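Local coordinates for protein TarM (Staphylococcus aureus subsp. aureus 21178, PDB 4X7R) that is a glycosyltransferase of the GT-B fold, with two parallel-sheet domains that flank a ligand-filled cleft and an added antiparallel sheet, at residues I299-K307 against T480-L490. The protein carries 1 engineered substitution. Residues are numbered along the deposited sequence; the frame is centred on the assembly and turned at random.
With 3YW ((2S)-2,3-dihydroxypropyl 2-acetamido-2-deoxy-alpha-D-glucopyranoside), chain F.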
loop_
_atom_site.group_PDB
_atom_site.type_symbol
_atom_site.label_atom_id
_atom_site.label_comp_id
_atom_site.label_asym_id
_atom_site.label_seq_id
_atom_site.Cartn_x
_atom_site.Cartn_y
_atom_site.Cartn_z
ATOM N N ILE A 299 -21.148 8.318 -10.021
ATOM C CA ILE A 299 -19.712 8.512 -10.202
ATOM C C ILE A 299 -19.414 9.979 -9.920
ATOM O O ILE A 299 -20.013 10.861 -10.531
ATOM C CB ILE A 299 -19.247 8.083 -11.636
ATOM C CG1 ILE A 299 -19.840 6.711 -12.073
ATOM C CG2 ILE A 299 -17.720 8.144 -11.772
ATOM C CD1 ILE A 299 -19.452 5.393 -11.185
ATOM N N PHE A 300 -18.509 10.236 -9.000
ATOM C CA PHE A 300 -18.188 11.596 -8.605
ATOM C C PHE A 300 -16.702 11.827 -8.691
ATOM O O PHE A 300 -15.930 10.920 -8.401
ATOM C CB PHE A 300 -18.699 11.857 -7.159
ATOM C CG PHE A 300 -20.178 11.585 -6.981
ATOM C CD1 PHE A 300 -21.131 12.486 -7.454
ATOM C CD2 PHE A 300 -20.622 10.412 -6.369
ATOM C CE1 PHE A 300 -22.498 12.236 -7.283
ATOM C CE2 PHE A 300 -21.986 10.163 -6.195
ATOM C CZ PHE A 300 -22.915 11.067 -6.663
ATOM N N THR A 301 -16.296 13.010 -9.162
ATOM C CA THR A 301 -14.888 13.347 -9.235
ATOM C C THR A 301 -14.511 14.082 -7.971
ATOM O O THR A 301 -15.132 15.094 -7.635
ATOM C CB THR A 301 -14.566 14.207 -10.463
ATOM O OG1 THR A 301 -14.769 13.433 -11.645
ATOM C CG2 THR A 301 -13.128 14.750 -10.431
ATOM N N ILE A 302 -13.532 13.553 -7.238
ATOM C CA ILE A 302 -12.984 14.253 -6.077
ATOM C C ILE A 302 -11.484 13.993 -6.123
ATOM O O ILE A 302 -11.074 12.859 -5.967
ATOM C CB ILE A 302 -13.609 13.882 -4.677
ATOM C CG1 ILE A 302 -15.138 13.944 -4.660
ATOM C CG2 ILE A 302 -13.015 14.772 -3.560
ATOM C CD1 ILE A 302 -15.779 13.556 -3.305
ATOM N N SER A 303 -10.679 15.017 -6.325
ATOM C CA SER A 303 -9.211 14.927 -6.323
ATOM C C SER A 303 -8.714 14.434 -4.964
ATOM O O SER A 303 -9.371 14.672 -3.946
ATOM C CB SER A 303 -8.609 16.322 -6.518
ATOM O OG SER A 303 -7.203 16.341 -6.304
ATOM N N ASN A 304 -7.505 13.850 -4.939
ATOM C CA ASN A 304 -6.850 13.545 -3.667
ATOM C C ASN A 304 -6.584 14.895 -3.018
ATOM O O ASN A 304 -6.335 15.888 -3.734
ATOM C CB ASN A 304 -5.467 12.931 -3.896
ATOM C CG ASN A 304 -5.482 11.471 -4.197
ATOM O OD1 ASN A 304 -6.116 10.695 -3.489
ATOM N ND2 ASN A 304 -4.815 11.084 -5.284
ATOM N N PHE A 305 -6.578 14.932 -1.666
ATOM C CA PHE A 305 -6.203 16.142 -0.956
ATOM C C PHE A 305 -4.715 16.355 -1.232
ATOM O O PHE A 305 -3.972 15.385 -1.414
ATOM C CB PHE A 305 -6.412 15.978 0.548
ATOM C CG PHE A 305 -7.814 16.220 1.056
ATOM C CD1 PHE A 305 -8.319 17.517 1.175
ATOM C CD2 PHE A 305 -8.624 15.152 1.441
ATOM C CE1 PHE A 305 -9.597 17.743 1.710
ATOM C CE2 PHE A 305 -9.902 15.378 1.967
ATOM C CZ PHE A 305 -10.372 16.676 2.114
ATOM N N VAL A 306 -4.283 17.605 -1.256
ATOM C CA VAL A 306 -2.892 17.951 -1.514
ATOM C C VAL A 306 -2.286 18.682 -0.309
ATOM O O VAL A 306 -2.930 19.555 0.288
ATOM C CB VAL A 306 -2.718 18.698 -2.881
ATOM C CG1 VAL A 306 -3.178 20.144 -2.815
ATOM C CG2 VAL A 306 -1.292 18.653 -3.336
ATOM N N LYS A 307 -1.078 18.273 0.086
ATOM C CA LYS A 307 -0.391 18.879 1.221
ATOM C C LYS A 307 0.580 19.908 0.695
ATOM O O LYS A 307 1.605 19.552 0.117
ATOM C CB LYS A 307 0.317 17.814 2.078
ATOM C CG LYS A 307 0.843 18.349 3.415
ATOM C CD LYS A 307 1.768 17.343 4.121
ATOM C CE LYS A 307 1.113 16.306 5.022
ATOM N NZ LYS A 307 0.481 16.922 6.223
ATOM N N THR A 480 -7.826 22.608 -0.381
ATOM C CA THR A 480 -8.325 21.690 0.647
ATOM C C THR A 480 -9.815 21.966 0.876
ATOM O O THR A 480 -10.596 21.021 1.047
ATOM C CB THR A 480 -7.518 21.924 1.925
ATOM O OG1 THR A 480 -6.183 21.503 1.653
ATOM C CG2 THR A 480 -8.055 21.161 3.105
ATOM N N GLU A 481 -10.204 23.273 0.804
ATOM C CA GLU A 481 -11.585 23.726 1.015
ATOM C C GLU A 481 -12.533 23.160 -0.008
ATOM O O GLU A 481 -13.569 22.627 0.385
ATOM C CB GLU A 481 -11.715 25.266 1.047
ATOM C CG GLU A 481 -11.000 25.930 2.211
ATOM C CD GLU A 481 -9.566 26.369 1.960
ATOM O OE1 GLU A 481 -8.938 25.911 0.974
ATOM O OE2 GLU A 481 -9.078 27.206 2.753
ATOM N N SER A 482 -12.185 23.248 -1.307
ATOM C CA SER A 482 -13.069 22.742 -2.349
ATOM C C SER A 482 -13.216 21.203 -2.264
ATOM O O SER A 482 -14.307 20.690 -2.495
ATOM C CB SER A 482 -12.584 23.151 -3.731
ATOM O OG SER A 482 -11.285 22.630 -3.967
ATOM N N ILE A 483 -12.113 20.487 -1.960
ATOM C CA ILE A 483 -12.077 19.025 -1.862
ATOM C C ILE A 483 -12.909 18.565 -0.690
ATOM O O ILE A 483 -13.772 17.707 -0.858
ATOM C CB ILE A 483 -10.628 18.447 -1.918
ATOM C CG1 ILE A 483 -10.012 18.731 -3.315
ATOM C CG2 ILE A 483 -10.636 16.931 -1.629
ATOM C CD1 ILE A 483 -8.462 18.689 -3.406
ATOM N N LEU A 484 -12.712 19.194 0.487
ATOM C CA LEU A 484 -13.503 18.897 1.677
ATOM C C LEU A 484 -14.989 19.205 1.440
ATOM O O LEU A 484 -15.821 18.408 1.808
ATOM C CB LEU A 484 -12.973 19.705 2.855
ATOM C CG LEU A 484 -13.720 19.598 4.151
ATOM C CD1 LEU A 484 -13.587 18.145 4.780
ATOM C CD2 LEU A 484 -13.271 20.685 5.087
ATOM N N GLU A 485 -15.320 20.311 0.784
ATOM C CA GLU A 485 -16.721 20.630 0.464
ATOM C C GLU A 485 -17.345 19.606 -0.490
ATOM O O GLU A 485 -18.525 19.326 -0.355
ATOM C CB GLU A 485 -16.845 22.033 -0.106
ATOM C CG GLU A 485 -16.673 23.118 0.948
ATOM C CD GLU A 485 -16.235 24.445 0.343
ATOM O OE1 GLU A 485 -16.492 24.672 -0.862
ATOM O OE2 GLU A 485 -15.603 25.249 1.067
ATOM N N LYS A 486 -16.550 19.029 -1.427
ATOM C CA LYS A 486 -17.008 17.976 -2.326
ATOM C C LYS A 486 -17.414 16.726 -1.569
ATOM O O LYS A 486 -18.452 16.146 -1.891
ATOM C CB LYS A 486 -15.970 17.645 -3.412
ATOM C CG LYS A 486 -16.038 18.673 -4.551
ATOM C CD LYS A 486 -14.796 18.586 -5.426
ATOM C CE LYS A 486 -14.837 19.683 -6.479
ATOM N NZ LYS A 486 -13.987 19.318 -7.631
ATOM N N TRP A 487 -16.614 16.321 -0.568
ATOM C CA TRP A 487 -16.906 15.173 0.287
ATOM C C TRP A 487 -18.132 15.451 1.144
ATOM O O TRP A 487 -18.993 14.578 1.251
ATOM C CB TRP A 487 -15.706 14.849 1.215
ATOM C CG TRP A 487 -14.619 14.037 0.556
ATOM C CD1 TRP A 487 -13.349 14.446 0.264
ATOM C CD2 TRP A 487 -14.702 12.651 0.159
ATOM N NE1 TRP A 487 -12.638 13.409 -0.304
ATOM C CE2 TRP A 487 -13.445 12.294 -0.373
ATOM C CE3 TRP A 487 -15.724 11.692 0.183
ATOM C CZ2 TRP A 487 -13.165 10.989 -0.816
ATOM C CZ3 TRP A 487 -15.456 10.407 -0.272
ATOM C CH2 TRP A 487 -14.191 10.065 -0.762
ATOM N N LEU A 488 -18.193 16.639 1.783
ATOM C CA LEU A 488 -19.310 17.078 2.653
ATOM C C LEU A 488 -20.650 17.146 1.896
ATOM O O LEU A 488 -21.678 16.767 2.445
ATOM C CB LEU A 488 -18.988 18.414 3.376
ATOM C CG LEU A 488 -17.935 18.316 4.496
ATOM C CD1 LEU A 488 -17.749 19.657 5.205
ATOM C CD2 LEU A 488 -18.347 17.303 5.571
ATOM N N ASN A 489 -20.613 17.558 0.628
ATOM C CA ASN A 489 -21.769 17.592 -0.270
ATOM C C ASN A 489 -22.426 16.182 -0.376
ATOM O O ASN A 489 -23.649 16.078 -0.309
ATOM C CB ASN A 489 -21.328 18.086 -1.651
ATOM C CG ASN A 489 -22.453 18.197 -2.648
ATOM O OD1 ASN A 489 -23.485 18.815 -2.387
ATOM N ND2 ASN A 489 -22.289 17.552 -3.786
ATOM N N LEU A 490 -21.608 15.117 -0.487
ATOM C CA LEU A 490 -22.059 13.711 -0.530
ATOM C C LEU A 490 -22.555 13.226 0.827
ATOM O O LEU A 490 -23.633 12.631 0.902
ATOM C CB LEU A 490 -20.942 12.770 -1.030
ATOM C CG LEU A 490 -20.457 12.989 -2.446
ATOM C CD1 LEU A 490 -19.322 12.024 -2.789
ATOM C CD2 LEU A 490 -21.619 12.873 -3.472
HETATM O O3A 3YW F . -3.542 -0.382 -6.735
HETATM C C4A 3YW F . -2.657 3.056 -5.536
HETATM C C5A 3YW F . -2.561 1.771 -6.321
HETATM O O5 3YW F . -3.548 5.979 -5.892
HETATM C C6A 3YW F . -3.719 0.844 -6.043
HETATM C C5 3YW F . -2.902 7.257 -5.835
HETATM C C6 3YW F . -3.585 8.035 -4.735
HETATM C C4 3YW F . -2.980 7.903 -7.217
HETATM O O6 3YW F . -4.976 8.189 -4.978
HETATM C C3 3YW F . -2.143 7.070 -8.181
HETATM O O4 3YW F . -2.452 9.225 -7.171
HETATM O O3 3YW F . -2.187 7.597 -9.507
HETATM O O7 3YW F . -2.723 4.253 -10.600
HETATM C C7 3YW F . -1.667 4.212 -9.978
HETATM C C8 3YW F . -0.448 3.531 -10.524
HETATM N N2 3YW F . -1.529 4.779 -8.778
HETATM C C2 3YW F . -2.560 5.599 -8.163
HETATM C C1 3YW F . -2.961 5.038 -6.786
HETATM O O1 3YW F . -2.042 4.173 -6.182
HETATM O O2 3YW F . -1.333 1.121 -5.992
HETATM O O HOH W 1 -15.263 17.454 -8.931
HETATM O O HOH W 2 -10.309 13.411 -1.459
HETATM O O HOH W 3 -11.732 17.835 -6.918
HETATM O O HOH W 4 -5.996 19.660 -1.012
#
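Ile302 lies over one face of the Trp487 indole, its CD1 3.9 Å from the centroid of the five-membered ring. Its side chain stays extended (chi2 179°), which sets that methyl over the ring, where it also meets Leu490 CD1 tip to tip, while the CG2 branch turns back to Ile483 CG2, 3.7 Å away. Beta-branched isoleucines suit this core because their two branches serve different neighbours: Ile483 CG2 also sits above the centre of the Phe305 ring, 11° off its normal, while its CD1 reaches Ser303 CB. At the far end, Leu490 CD2 makes a CH-pi contact over the Phe300 ring, 3.7 Å from its centroid.

Around this apolar seam, water links the polar groups. The indole edge is satisfied by a water 2.6 Å from Trp487 NE1, which in turn donates to Ser303 O. On the looser, exposed flank, the long Lys486 chain lets NZ hold two waters, one reaching Thr301 O and the other Ser303 N. Asn304 points away from the helix, and its ND2 makes a weak bond to O6 of 3YW.

The C-terminal helix thus crosses back to pack on the edge strand of the N-terminal sheet and the linker after it, a hallmark of the GT-B fold.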